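Local coordinates for metallo-beta-lactamase domain-containing protein (Enterococcus faecalis, PDB 2AZ4), which is of unknown function but carries a two-zinc metallo-beta-lactamase-fold site and is perhaps an RNA-binding exonuclease, at residues Val218-Pro223 against Ile403-Pro408; Leu281-Ala286 against Gly305-Leu310; Glu296-Tyr301 against Pro312-Pro317. One frame throughout, in Å; residues are numbered along the deposited sequence.

Contact 1: Val218-Pro223 against Ile403-Pro408. With ZN (zinc ion), chain D.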
ATOM      1  N   VAL A 218       5.541   6.418  -9.781  1.00 24.21           N
ATOM      2  CA  VAL A 218       5.801   7.107  -8.517  1.00 24.03           C
ATOM      3  C   VAL A 218       7.249   7.619  -8.423  1.00 25.19           C
ATOM      4  O   VAL A 218       7.472   8.821  -8.180  1.00 24.76           O
ATOM      5  CB  VAL A 218       5.418   6.231  -7.301  1.00 23.62           C
ATOM      6  CG1 VAL A 218       5.816   6.908  -5.998  1.00 22.35           C
ATOM      7  CG2 VAL A 218       3.917   5.927  -7.323  1.00 22.33           C
ATOM      8  N   SER A 219       8.223   6.736  -8.642  1.00 26.03           N
ATOM      9  CA  SER A 219       9.615   7.107  -8.387  1.00 27.11           C
ATOM     10  C   SER A 219      10.114   8.263  -9.277  1.00 28.60           C
ATOM     11  O   SER A 219      10.953   9.052  -8.847  1.00 29.30           O
ATOM     12  CB  SER A 219      10.549   5.919  -8.508  1.00 26.59           C
ATOM     13  OG  SER A 219      10.652   5.489  -9.856  1.00 26.51           O
ATOM     14  N   ILE A 220       9.609   8.352 -10.506  1.00 29.29           N
ATOM     15  CA  ILE A 220       9.979   9.462 -11.403  1.00 30.04           C
ATOM     16  C   ILE A 220       9.278  10.798 -11.064  1.00 30.59           C
ATOM     17  O   ILE A 220       9.560  11.824 -11.684  1.00 30.81           O
ATOM     18  CB  ILE A 220       9.706   9.122 -12.877  1.00 29.79           C
ATOM     19  CG1 ILE A 220       8.277   8.597 -13.035  1.00 29.77           C
ATOM     20  CG2 ILE A 220      10.745   8.156 -13.411  1.00 30.23           C
ATOM     21  CD1 ILE A 220       7.771   8.591 -14.442  1.00 30.44           C
ATOM     22  N   SER A 221       8.366  10.789 -10.095  1.00 31.21           N
ATOM     23  CA  SER A 221       7.625  11.994  -9.731  1.00 31.49           C
ATOM     24  C   SER A 221       8.438  12.971  -8.895  1.00 33.18           C
ATOM     25  O   SER A 221       8.065  14.131  -8.766  1.00 32.96           O
ATOM     26  CB  SER A 221       6.363  11.624  -8.951  1.00 30.90           C
ATOM     27  OG  SER A 221       5.468  10.914  -9.761  1.00 28.06           O
ATOM     28  N   PHE A 222       9.521  12.478  -8.299  1.00 35.09           N
ATOM     29  CA  PHE A 222      10.306  13.224  -7.332  1.00 37.63           C
ATOM     30  C   PHE A 222      11.761  13.180  -7.768  1.00 39.94           C
ATOM     31  O   PHE A 222      12.335  12.088  -7.904  1.00 40.11           O
ATOM     32  CB  PHE A 222      10.148  12.606  -5.937  1.00 38.08           C
ATOM     33  CG  PHE A 222       8.716  12.459  -5.500  1.00 37.20           C
ATOM     34  CD1 PHE A 222       8.049  11.244  -5.647  1.00 37.39           C
ATOM     35  CD2 PHE A 222       8.026  13.540  -4.974  1.00 37.59           C
ATOM     36  CE1 PHE A 222       6.708  11.109  -5.260  1.00 37.41           C
ATOM     37  CE2 PHE A 222       6.682  13.418  -4.591  1.00 37.76           C
ATOM     38  CZ  PHE A 222       6.030  12.201  -4.730  1.00 37.56           C
ATOM     39  N   PRO A 223      12.356  14.357  -8.051  1.00 41.83           N
ATOM     40  CA  PRO A 223      13.772  14.412  -8.442  1.00 43.49           C
ATOM     41  C   PRO A 223      14.686  13.853  -7.353  1.00 45.38           C
ATOM     42  O   PRO A 223      14.386  13.991  -6.162  1.00 44.99           O
ATOM     43  CB  PRO A 223      14.034  15.916  -8.618  1.00 43.53           C
ATOM     44  CG  PRO A 223      12.675  16.508  -8.878  1.00 43.13           C
ATOM     45  CD  PRO A 223      11.728  15.689  -8.049  1.00 41.84           C
ATOM     46  N   ILE A 403       0.020   6.472 -14.980  1.00 23.62           N
ATOM     47  CA  ILE A 403      -0.906   6.862 -13.918  1.00 23.37           C
ATOM     48  C   ILE A 403      -0.118   6.861 -12.617  1.00 22.38           C
ATOM     49  O   ILE A 403       1.037   6.467 -12.612  1.00 21.44           O
ATOM     50  CB  ILE A 403      -2.091   5.889 -13.792  1.00 23.13           C
ATOM     51  CG1 ILE A 403      -1.583   4.448 -13.536  1.00 24.20           C
ATOM     52  CG2 ILE A 403      -3.016   6.026 -14.998  1.00 22.76           C
ATOM     53  CD1 ILE A 403      -2.667   3.445 -13.191  1.00 23.39           C
ATOM     54  N   HIS A 404      -0.738   7.338 -11.535  1.00 22.55           N
ATOM     55  CA  HIS A 404      -0.113   7.333 -10.216  1.00 22.97           C
ATOM     56  C   HIS A 404       1.280   7.980 -10.332  1.00 23.11           C
ATOM     57  O   HIS A 404       2.302   7.379  -9.976  1.00 22.59           O
ATOM     58  CB  HIS A 404      -0.042   5.880  -9.698  1.00 22.56           C
ATOM     59  CG  HIS A 404      -0.174   5.738  -8.217  1.00 22.96           C
ATOM     60  ND1 HIS A 404      -1.168   6.362  -7.492  1.00 22.95           N
ATOM     61  CD2 HIS A 404       0.531   4.998  -7.330  1.00 22.45           C
ATOM     62  CE1 HIS A 404      -1.053   6.027  -6.218  1.00 23.56           C
ATOM     63  NE2 HIS A 404      -0.027   5.199  -6.096  1.00 21.87           N
ATOM     64  N   THR A 405       1.295   9.212 -10.850  1.00 23.53           N
ATOM     65  CA  THR A 405       2.522   9.907 -11.212  1.00 24.24           C
ATOM     66  C   THR A 405       2.296  11.433 -11.318  1.00 24.44           C
ATOM     67  O   THR A 405       1.229  11.888 -11.721  1.00 25.05           O
ATOM     68  CB  THR A 405       3.141   9.302 -12.533  1.00 23.91           C
ATOM     69  OG1 THR A 405       4.373   9.955 -12.837  1.00 25.07           O
ATOM     70  CG2 THR A 405       2.165   9.411 -13.737  1.00 24.19           C
ATOM     71  N   LEU A 406       3.288  12.208 -10.897  1.00 25.58           N
ATOM     72  CA  LEU A 406       3.286  13.669 -11.083  1.00 26.03           C
ATOM     73  C   LEU A 406       4.018  14.100 -12.374  1.00 26.68           C
ATOM     74  O   LEU A 406       4.000  15.285 -12.730  1.00 26.98           O
ATOM     75  CB  LEU A 406       3.901  14.383  -9.871  1.00 26.02           C
ATOM     76  CG  LEU A 406       3.439  14.018  -8.458  1.00 25.47           C
ATOM     77  CD1 LEU A 406       4.160  14.858  -7.400  1.00 25.74           C
ATOM     78  CD2 LEU A 406       1.953  14.175  -8.334  1.00 26.28           C
ATOM     79  N   LYS A 407       4.656  13.142 -13.055  1.00 26.95           N
ATOM     80  CA  LYS A 407       5.420  13.407 -14.299  1.00 27.50           C
ATOM     81  C   LYS A 407       5.201  12.306 -15.335  1.00 27.23           C
ATOM     82  O   LYS A 407       6.130  11.571 -15.689  1.00 27.54           O
ATOM     83  CB  LYS A 407       6.913  13.591 -13.988  1.00 27.15           C
ATOM     84  CG  LYS A 407       7.155  14.686 -12.957  1.00 27.68           C
ATOM     85  CD  LYS A 407       8.605  14.906 -12.614  1.00 29.03           C
ATOM     86  CE  LYS A 407       8.689  16.158 -11.763  1.00 32.47           C
ATOM     87  NZ  LYS A 407       9.974  16.264 -11.046  1.00 37.16           N
ATOM     88  N   PRO A 408       3.963  12.177 -15.832  1.00 27.52           N
ATOM     89  CA  PRO A 408       3.670  11.090 -16.751  1.00 28.27           C
ATOM     90  C   PRO A 408       4.446  11.166 -18.081  1.00 29.34           C
ATOM     91  O   PRO A 408       4.637  10.139 -18.729  1.00 29.07           O
ATOM     92  CB  PRO A 408       2.158  11.227 -16.981  1.00 27.94           C
ATOM     93  CG  PRO A 408       1.855  12.617 -16.659  1.00 27.24           C
ATOM     94  CD  PRO A 408       2.780  13.011 -15.583  1.00 27.64           C
TER
HETATM   95 ZN    ZN D 602       0.205   3.868  -4.246  1.00 27.73          ZN
HETATM   96  O   HOH W   1       0.411   3.185  -2.021  1.00 18.61           O
HETATM   97  O   HOH W   2       2.178   4.943  -3.590  1.00 22.69           O
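The zinc site of a metallo-beta-lactamase fold lies at one end of this contact. H404 binds a zinc ion through NE2 at 2.3 Å; two waters join it, and D96, H97 and D189 complete the shell, the last also binding the second zinc. V218 packs beside the imidazole, its CG2 3.5 Å from H404 CD2, the two side chains side by side. A compact branched residue suits this place, filling the ground beside the ring without competing for metal. Both segments leave neighbouring parallel strands of one sheet, 212-216 and 399-403, so the contact joins two loops at the strand ends where such folds gather their metal ligands. Here H404 adopts left-handed backbone angles (phi 51°, psi 56°) in the loop that carries it to the metal. Further from the zinc, S221 links the loops: its OG receives the L406 N-H at 2.8 Å and almost straight (174°), and also bonds the carbonyl of G217. That same carbonyl is bonded by T405 OG1, which accepts from K407 N at 3.2 Å to form an ST turn. Small hydroxyl residues suit these positions, each bonding backbone groups of both loops. Towards the outside the extended chain of K407 runs along the other loop, CD 3.4 Å from I220 O and NZ 3.5 Å from P223 CG, while F222 CE2 touches L406 CD1 at 4.0 Å.

Contact 2: Leu281-Ala286 against Gly305-Leu310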
ATOM      1  N   LEU A 281       8.257  -7.600  19.193  1.00 16.88           N
ATOM      2  CA  LEU A 281       7.382  -6.669  18.469  1.00 17.00           C
ATOM      3  C   LEU A 281       6.232  -6.160  19.360  1.00 17.96           C
ATOM      4  O   LEU A 281       5.885  -6.792  20.364  1.00 18.09           O
ATOM      5  CB  LEU A 281       6.816  -7.323  17.193  1.00 16.64           C
ATOM      6  CG  LEU A 281       7.760  -7.822  16.069  1.00 16.34           C
ATOM      7  CD1 LEU A 281       7.031  -8.379  14.824  1.00 12.34           C
ATOM      8  CD2 LEU A 281       8.741  -6.734  15.629  1.00 13.78           C
ATOM      9  N   GLU A 282       5.642  -5.030  18.979  1.00 17.38           N
ATOM     10  CA  GLU A 282       4.409  -4.588  19.601  1.00 17.91           C
ATOM     11  C   GLU A 282       3.374  -5.674  19.312  1.00 17.06           C
ATOM     12  O   GLU A 282       3.440  -6.310  18.273  1.00 17.26           O
ATOM     13  CB  GLU A 282       3.995  -3.226  19.020  1.00 18.26           C
ATOM     14  CG  GLU A 282       2.715  -2.652  19.623  1.00 19.72           C
ATOM     15  CD  GLU A 282       1.486  -3.129  18.870  1.00 23.92           C
ATOM     16  OE1 GLU A 282       1.647  -3.495  17.694  1.00 25.90           O
ATOM     17  OE2 GLU A 282       0.369  -3.167  19.434  1.00 24.72           O
ATOM     18  N   ALA A 283       2.424  -5.888  20.226  1.00 16.77           N
ATOM     19  CA  ALA A 283       1.514  -7.049  20.158  1.00 16.24           C
ATOM     20  C   ALA A 283       0.688  -7.198  18.880  1.00 16.48           C
ATOM     21  O   ALA A 283       0.534  -8.322  18.368  1.00 16.55           O
ATOM     22  CB  ALA A 283       0.621  -7.131  21.404  1.00 15.87           C
ATOM     23  N   ASN A 284       0.162  -6.090  18.364  1.00 16.99           N
ATOM     24  CA  ASN A 284      -0.702  -6.121  17.170  1.00 16.79           C
ATOM     25  C   ASN A 284       0.108  -6.496  15.953  1.00 16.26           C
ATOM     26  O   ASN A 284      -0.388  -7.174  15.061  1.00 16.93           O
ATOM     27  CB  ASN A 284      -1.432  -4.779  16.952  1.00 16.61           C
ATOM     28  CG  ASN A 284      -2.503  -4.516  18.022  1.00 17.91           C
ATOM     29  OD1 ASN A 284      -3.585  -5.076  17.977  1.00 19.21           O
ATOM     30  ND2 ASN A 284      -2.191  -3.665  18.979  1.00 19.10           N
ATOM     31  N   MET A 285       1.370  -6.074  15.920  1.00 16.64           N
ATOM     32  CA  MET A 285       2.281  -6.481  14.853  1.00 15.90           C
ATOM     33  C   MET A 285       2.609  -7.988  14.937  1.00 16.87           C
ATOM     34  O   MET A 285       2.637  -8.686  13.908  1.00 17.02           O
ATOM     35  CB  MET A 285       3.561  -5.637  14.830  1.00 16.23           C
ATOM     36  CG  MET A 285       4.399  -5.825  13.544  1.00 15.12           C
ATOM     37  SD  MET A 285       3.560  -5.197  12.041  1.00 13.14           S
ATOM     38  CE  MET A 285       3.819  -6.609  10.974  1.00 15.06           C
ATOM     39  N   ALA A 286       2.871  -8.474  16.145  1.00 17.00           N
ATOM     40  CA  ALA A 286       3.071  -9.900  16.377  1.00 17.65           C
ATOM     41  C   ALA A 286       1.851 -10.687  15.937  1.00 17.50           C
ATOM     42  O   ALA A 286       1.973 -11.738  15.307  1.00 18.50           O
ATOM     43  CB  ALA A 286       3.378 -10.170  17.858  1.00 17.70           C
ATOM     44  N   GLY A 305      -5.535  -4.708  27.757  1.00 27.18           N
ATOM     45  CA  GLY A 305      -6.230  -5.886  27.274  1.00 28.24           C
ATOM     46  C   GLY A 305      -5.251  -6.903  26.726  1.00 28.68           C
ATOM     47  O   GLY A 305      -4.030  -6.752  26.870  1.00 29.27           O
ATOM     48  N   LYS A 306      -5.804  -7.934  26.092  1.00 28.46           N
ATOM     49  CA  LYS A 306      -5.060  -9.090  25.626  1.00 28.47           C
ATOM     50  C   LYS A 306      -5.561  -9.414  24.234  1.00 27.46           C
ATOM     51  O   LYS A 306      -6.742  -9.211  23.917  1.00 27.60           O
ATOM     52  CB  LYS A 306      -5.325 -10.310  26.522  1.00 29.19           C
ATOM     53  CG  LYS A 306      -4.872 -10.185  27.978  1.00 32.20           C
ATOM     54  CD  LYS A 306      -3.577 -10.947  28.246  1.00 37.67           C
ATOM     55  CE  LYS A 306      -3.832 -12.412  28.694  1.00 41.54           C
ATOM     56  NZ  LYS A 306      -4.507 -12.499  30.045  1.00 41.77           N
ATOM     57  N   ILE A 307      -4.661  -9.895  23.386  1.00 25.88           N
ATOM     58  CA  ILE A 307      -5.078 -10.450  22.104  1.00 24.93           C
ATOM     59  C   ILE A 307      -5.085 -11.972  22.303  1.00 24.61           C
ATOM     60  O   ILE A 307      -4.041 -12.555  22.591  1.00 24.72           O
ATOM     61  CB  ILE A 307      -4.113 -10.046  20.994  1.00 25.04           C
ATOM     62  CG1 ILE A 307      -4.123  -8.517  20.846  1.00 23.83           C
ATOM     63  CG2 ILE A 307      -4.441 -10.800  19.669  1.00 23.81           C
ATOM     64  CD1 ILE A 307      -3.080  -7.996  19.885  1.00 24.78           C
ATOM     65  N   PRO A 308      -6.263 -12.607  22.170  1.00 24.17           N
ATOM     66  CA  PRO A 308      -6.398 -14.037  22.518  1.00 24.24           C
ATOM     67  C   PRO A 308      -5.458 -14.993  21.760  1.00 23.90           C
ATOM     68  O   PRO A 308      -5.033 -16.008  22.322  1.00 23.86           O
ATOM     69  CB  PRO A 308      -7.877 -14.351  22.249  1.00 24.26           C
ATOM     70  CG  PRO A 308      -8.464 -13.154  21.534  1.00 24.69           C
ATOM     71  CD  PRO A 308      -7.531 -11.991  21.712  1.00 24.72           C
ATOM     72  N   GLU A 309      -5.118 -14.645  20.520  1.00 22.62           N
ATOM     73  CA  GLU A 309      -4.351 -15.505  19.616  1.00 23.08           C
ATOM     74  C   GLU A 309      -2.920 -15.695  20.070  1.00 21.92           C
ATOM     75  O   GLU A 309      -2.301 -16.704  19.777  1.00 21.80           O
ATOM     76  CB  GLU A 309      -4.328 -14.890  18.216  1.00 23.71           C
ATOM     77  CG  GLU A 309      -5.619 -15.061  17.428  1.00 28.51           C
ATOM     78  CD  GLU A 309      -6.779 -14.244  17.990  1.00 32.95           C
ATOM     79  OE1 GLU A 309      -6.525 -13.137  18.521  1.00 32.44           O
ATOM     80  OE2 GLU A 309      -7.943 -14.721  17.906  1.00 35.29           O
ATOM     81  N   LEU A 310      -2.421 -14.721  20.817  1.00 20.69           N
ATOM     82  CA  LEU A 310      -1.028 -14.678  21.213  1.00 20.30           C
ATOM     83  C   LEU A 310      -0.804 -15.620  22.379  1.00 20.62           C
ATOM     84  O   LEU A 310      -1.682 -15.799  23.218  1.00 21.63           O
ATOM     85  CB  LEU A 310      -0.636 -13.240  21.560  1.00 19.72           C
ATOM     86  CG  LEU A 310      -0.584 -12.256  20.384  1.00 18.32           C
ATOM     87  CD1 LEU A 310      -0.205 -10.896  20.887  1.00 17.49           C
ATOM     88  CD2 LEU A 310       0.472 -12.732  19.330  1.00 18.38           C
TER
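Residues 281-286 pass from the end of strand 278-282 straight into helix 283-293, whereas 305-310 is a loop closing in a type I beta turn, I307 to L310, held by L310 N to I307 O at 3.2 Å. The backbones stay well apart, A283 CA lying 7.7 Å from I307 CA. I307 and L310, the apolar ends of that turn, both point at the helix start. There A283 and A286 offer small methyls that admit the tips of the two longer side chains: L310 CD1 reaches A283 CB at 3.9 Å and A283 O at 3.7 Å, and its other branch, CD2, reaches A286 CB at 4.1 Å. I307 CD1 ends 3.5 Å from N284 OD1, the side chains crossing at about a right angle. E282, the N-cap, folds its carboxylate back over the helix start; OE1 accepts from M285 N and OE2 from N284 N, both from above the carboxylate plane, and OE2 also takes N284 ND2 at 2.6 Å through its syn lone pair. Its negative charge at the amino end should favour the helix and probably the ionised carboxylate. With polar bonding kept inside the helix start, the loop meets it through methyls, partly against oxygens, in non-directional contacts.

Contact 3: Glu296-Tyr301 against Pro312-Pro317; sequences EVRYYY and PALEIP
A single parallel bridge, Y299 with E315, sets residues 314-316 beside the edge of strand 298-300. L314 O accepts from Y299 N at 3.1 Å, and I316 N donates to Y299 O at 2.8 Å, nearly straight (173°), so Y299 is gripped by the residues before and after its partner. The tight part lies around its ring. With CG in the crowded position between the backbone N and carbonyl carbon (chi1 63°), the ring swings back over the partner segment: E315 CA makes a CH-pi contact, 4.0 Å from the ring centroid, and L314 CB packs on Y299 CE2 at 3.7 Å. Tyrosine suits the place because its flat face covers the peptide while its OH bonds N311 O. At the water-bridged end E315, extended with CG anti to the backbone N, brings OE2 to the edge of the Y301 ring, 3.7 Å from CD2, carboxylate and ring planes perpendicular. A water there accepts from Y301 N and donates to E315 OE2 and, at 2.6 Å, to I316 O, where direct pairing stops. The exposed flank is looser: L314 CD1 meets E296 OE2 at 3.8 Å, and the aliphatic part of R298 crosses I316 obliquely, CD to CD1 at 4.0 Å. Strand 298-300 pairs on its other side with strand 278-282; A283 and A286 of helix 283-293 lie against Y301 and Y299, and P317 is the N-cap of helix 318-323.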
ATOM      1  N   GLU A 296       5.616 -17.038  15.282  1.00 23.60           N
ATOM      2  CA  GLU A 296       5.407 -16.662  16.664  1.00 24.07           C
ATOM      3  C   GLU A 296       6.655 -15.975  17.158  1.00 23.60           C
ATOM      4  O   GLU A 296       7.736 -16.559  17.156  1.00 25.27           O
ATOM      5  CB  GLU A 296       5.059 -17.865  17.519  1.00 24.62           C
ATOM      6  CG  GLU A 296       3.680 -18.425  17.188  1.00 26.53           C
ATOM      7  CD  GLU A 296       3.109 -19.251  18.298  1.00 30.73           C
ATOM      8  OE1 GLU A 296       2.958 -20.478  18.097  1.00 33.93           O
ATOM      9  OE2 GLU A 296       2.805 -18.680  19.369  1.00 30.41           O
ATOM     10  N   VAL A 297       6.506 -14.706  17.515  1.00 22.31           N
ATOM     11  CA  VAL A 297       7.620 -13.907  17.975  1.00 21.28           C
ATOM     12  C   VAL A 297       7.253 -13.351  19.350  1.00 20.13           C
ATOM     13  O   VAL A 297       6.069 -13.227  19.666  1.00 18.76           O
ATOM     14  CB  VAL A 297       7.944 -12.764  16.944  1.00 21.77           C
ATOM     15  CG1 VAL A 297       6.773 -11.759  16.811  1.00 20.51           C
ATOM     16  CG2 VAL A 297       9.242 -12.038  17.296  1.00 23.11           C
ATOM     17  N   ARG A 298       8.262 -13.007  20.145  1.00 19.19           N
ATOM     18  CA  ARG A 298       8.069 -12.288  21.419  1.00 18.64           C
ATOM     19  C   ARG A 298       7.452 -10.912  21.168  1.00 18.42           C
ATOM     20  O   ARG A 298       7.602 -10.332  20.089  1.00 18.34           O
ATOM     21  CB  ARG A 298       9.385 -12.191  22.223  1.00 18.98           C
ATOM     22  CG  ARG A 298       9.838 -13.538  22.795  1.00 19.78           C
ATOM     23  CD  ARG A 298      11.317 -13.505  23.213  1.00 21.34           C
ATOM     24  NE  ARG A 298      11.789 -14.837  23.599  1.00 25.03           N
ATOM     25  CZ  ARG A 298      12.144 -15.810  22.748  1.00 29.10           C
ATOM     26  NH1 ARG A 298      12.080 -15.638  21.422  1.00 25.23           N
ATOM     27  NH2 ARG A 298      12.545 -16.982  23.233  1.00 30.39           N
ATOM     28  N   TYR A 299       6.714 -10.407  22.149  1.00 17.55           N
ATOM     29  CA  TYR A 299       5.960  -9.181  21.967  1.00 17.57           C
ATOM     30  C   TYR A 299       5.735  -8.471  23.283  1.00 16.79           C
ATOM     31  O   TYR A 299       5.888  -9.061  24.332  1.00 16.64           O
ATOM     32  CB  TYR A 299       4.595  -9.485  21.340  1.00 16.60           C
ATOM     33  CG  TYR A 299       3.726 -10.365  22.225  1.00 17.44           C
ATOM     34  CD1 TYR A 299       2.819  -9.811  23.140  1.00 16.46           C
ATOM     35  CD2 TYR A 299       3.817 -11.755  22.149  1.00 16.77           C
ATOM     36  CE1 TYR A 299       2.028 -10.630  23.937  1.00 16.72           C
ATOM     37  CE2 TYR A 299       3.055 -12.572  22.948  1.00 16.16           C
ATOM     38  CZ  TYR A 299       2.136 -12.011  23.817  1.00 16.02           C
ATOM     39  OH  TYR A 299       1.380 -12.849  24.612  1.00 17.01           O
ATOM     40  N   TYR A 300       5.351  -7.204  23.195  1.00 16.98           N
ATOM     41  CA  TYR A 300       4.892  -6.431  24.344  1.00 16.55           C
ATOM     42  C   TYR A 300       3.611  -5.710  23.948  1.00 16.41           C
ATOM     43  O   TYR A 300       3.369  -5.428  22.758  1.00 16.37           O
ATOM     44  CB  TYR A 300       5.962  -5.454  24.851  1.00 16.72           C
ATOM     45  CG  TYR A 300       6.145  -4.247  23.984  1.00 16.61           C
ATOM     46  CD1 TYR A 300       5.668  -3.000  24.384  1.00 16.88           C
ATOM     47  CD2 TYR A 300       6.778  -4.357  22.733  1.00 17.29           C
ATOM     48  CE1 TYR A 300       5.841  -1.887  23.574  1.00 15.14           C
ATOM     49  CE2 TYR A 300       6.946  -3.258  21.915  1.00 16.25           C
ATOM     50  CZ  TYR A 300       6.469  -2.034  22.333  1.00 15.56           C
ATOM     51  OH  TYR A 300       6.615  -0.943  21.518  1.00 16.44           O
ATOM     52  N   TYR A 301       2.778  -5.453  24.945  1.00 16.01           N
ATOM     53  CA  TYR A 301       1.565  -4.675  24.759  1.00 17.00           C
ATOM     54  C   TYR A 301       1.826  -3.196  24.919  1.00 17.66           C
ATOM     55  O   TYR A 301       2.398  -2.757  25.920  1.00 17.42           O
ATOM     56  CB  TYR A 301       0.512  -5.105  25.763  1.00 16.68           C
ATOM     57  CG  TYR A 301      -0.125  -6.411  25.407  1.00 16.62           C
ATOM     58  CD1 TYR A 301      -1.046  -6.483  24.351  1.00 18.74           C
ATOM     59  CD2 TYR A 301       0.148  -7.562  26.135  1.00 17.64           C
ATOM     60  CE1 TYR A 301      -1.654  -7.679  24.011  1.00 16.95           C
ATOM     61  CE2 TYR A 301      -0.466  -8.779  25.809  1.00 18.65           C
ATOM     62  CZ  TYR A 301      -1.372  -8.807  24.733  1.00 17.92           C
ATOM     63  OH  TYR A 301      -1.979  -9.974  24.379  1.00 19.20           O
ATOM     64  N   PRO A 312       0.558 -16.222  25.790  1.00 21.81           N
ATOM     65  CA  PRO A 312       0.895 -15.391  26.956  1.00 20.84           C
ATOM     66  C   PRO A 312       2.347 -15.538  27.405  1.00 20.21           C
ATOM     67  O   PRO A 312       2.931 -14.584  27.921  1.00 20.74           O
ATOM     68  CB  PRO A 312      -0.046 -15.906  28.043  1.00 21.16           C
ATOM     69  CG  PRO A 312      -1.219 -16.471  27.300  1.00 21.18           C
ATOM     70  CD  PRO A 312      -0.620 -17.079  26.046  1.00 21.66           C
ATOM     71  N   ALA A 313       2.932 -16.708  27.195  1.00 19.71           N
ATOM     72  CA  ALA A 313       4.318 -16.963  27.607  1.00 19.78           C
ATOM     73  C   ALA A 313       5.371 -16.258  26.752  1.00 19.68           C
ATOM     74  O   ALA A 313       6.560 -16.265  27.077  1.00 19.37           O
ATOM     75  CB  ALA A 313       4.578 -18.447  27.633  1.00 20.16           C
ATOM     76  N   LEU A 314       4.947 -15.669  25.643  1.00 20.15           N
ATOM     77  CA  LEU A 314       5.879 -14.965  24.768  1.00 19.95           C
ATOM     78  C   LEU A 314       5.852 -13.458  25.022  1.00 20.27           C
ATOM     79  O   LEU A 314       6.471 -12.666  24.293  1.00 19.47           O
ATOM     80  CB  LEU A 314       5.600 -15.303  23.296  1.00 20.06           C
ATOM     81  CG  LEU A 314       5.984 -16.745  22.908  1.00 20.51           C
ATOM     82  CD1 LEU A 314       5.491 -17.084  21.499  1.00 22.61           C
ATOM     83  CD2 LEU A 314       7.482 -16.965  23.043  1.00 21.79           C
ATOM     84  N   GLU A 315       5.140 -13.061  26.072  1.00 21.05           N
ATOM     85  CA  GLU A 315       5.028 -11.638  26.385  1.00 20.94           C
ATOM     86  C   GLU A 315       6.243 -11.241  27.164  1.00 20.95           C
ATOM     87  O   GLU A 315       6.656 -11.958  28.076  1.00 20.78           O
ATOM     88  CB  GLU A 315       3.776 -11.333  27.196  1.00 20.30           C
ATOM     89  CG  GLU A 315       3.582  -9.819  27.462  1.00 20.88           C
ATOM     90  CD  GLU A 315       2.437  -9.512  28.405  1.00 22.31           C
ATOM     91  OE1 GLU A 315       1.589 -10.408  28.635  1.00 27.02           O
ATOM     92  OE2 GLU A 315       2.375  -8.371  28.917  1.00 25.15           O
ATOM     93  N   ILE A 316       6.815 -10.100  26.786  1.00 21.00           N
ATOM     94  CA  ILE A 316       7.890  -9.465  27.534  1.00 21.20           C
ATOM     95  C   ILE A 316       7.310  -8.174  28.121  1.00 21.12           C
ATOM     96  O   ILE A 316       6.612  -7.421  27.420  1.00 20.83           O
ATOM     97  CB  ILE A 316       9.105  -9.117  26.642  1.00 20.90           C
ATOM     98  CG1 ILE A 316       9.523 -10.295  25.737  1.00 21.30           C
ATOM     99  CG2 ILE A 316      10.270  -8.540  27.480  1.00 21.33           C
ATOM    100  CD1 ILE A 316      10.096 -11.542  26.453  1.00 23.46           C
ATOM    101  N   PRO A 317       7.524  -7.942  29.429  1.00 21.64           N
ATOM    102  CA  PRO A 317       7.038  -6.665  29.984  1.00 21.57           C
ATOM    103  C   PRO A 317       7.756  -5.471  29.362  1.00 21.42           C
ATOM    104  O   PRO A 317       8.973  -5.510  29.165  1.00 21.14           O
ATOM    105  CB  PRO A 317       7.384  -6.769  31.471  1.00 22.16           C
ATOM    106  CG  PRO A 317       7.594  -8.254  31.726  1.00 22.87           C
ATOM    107  CD  PRO A 317       8.152  -8.802  30.449  1.00 21.36           C
TER
HETATM  108  O   HOH W   3       4.151  -6.555  27.631  1.00 16.61           O

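In the fold
Contacts 2 and 3 are close neighbours, their centres about 8 Å apart, whereas the centre of contact 1 is about 38 Å and 41 Å from theirs, on the opposite side of the chain's centre. Along the chain the segments of contacts 2 and 3 alternate (281-286, 296-301, 305-310, 312-317), and all four fall inside the long loop closed by contact 1. That excursion builds a six-stranded parallel sheet, in which strands 278-282 and 298-300 are adjacent; L281 O probably bonds Y300 N, and I307 N bonds Y301 OH. Contact 1 therefore marks the zinc-binding edge of the metallo-beta-lactamase core from which this second lobe is inserted, reminiscent of the inserted domain of beta-CASP nucleases.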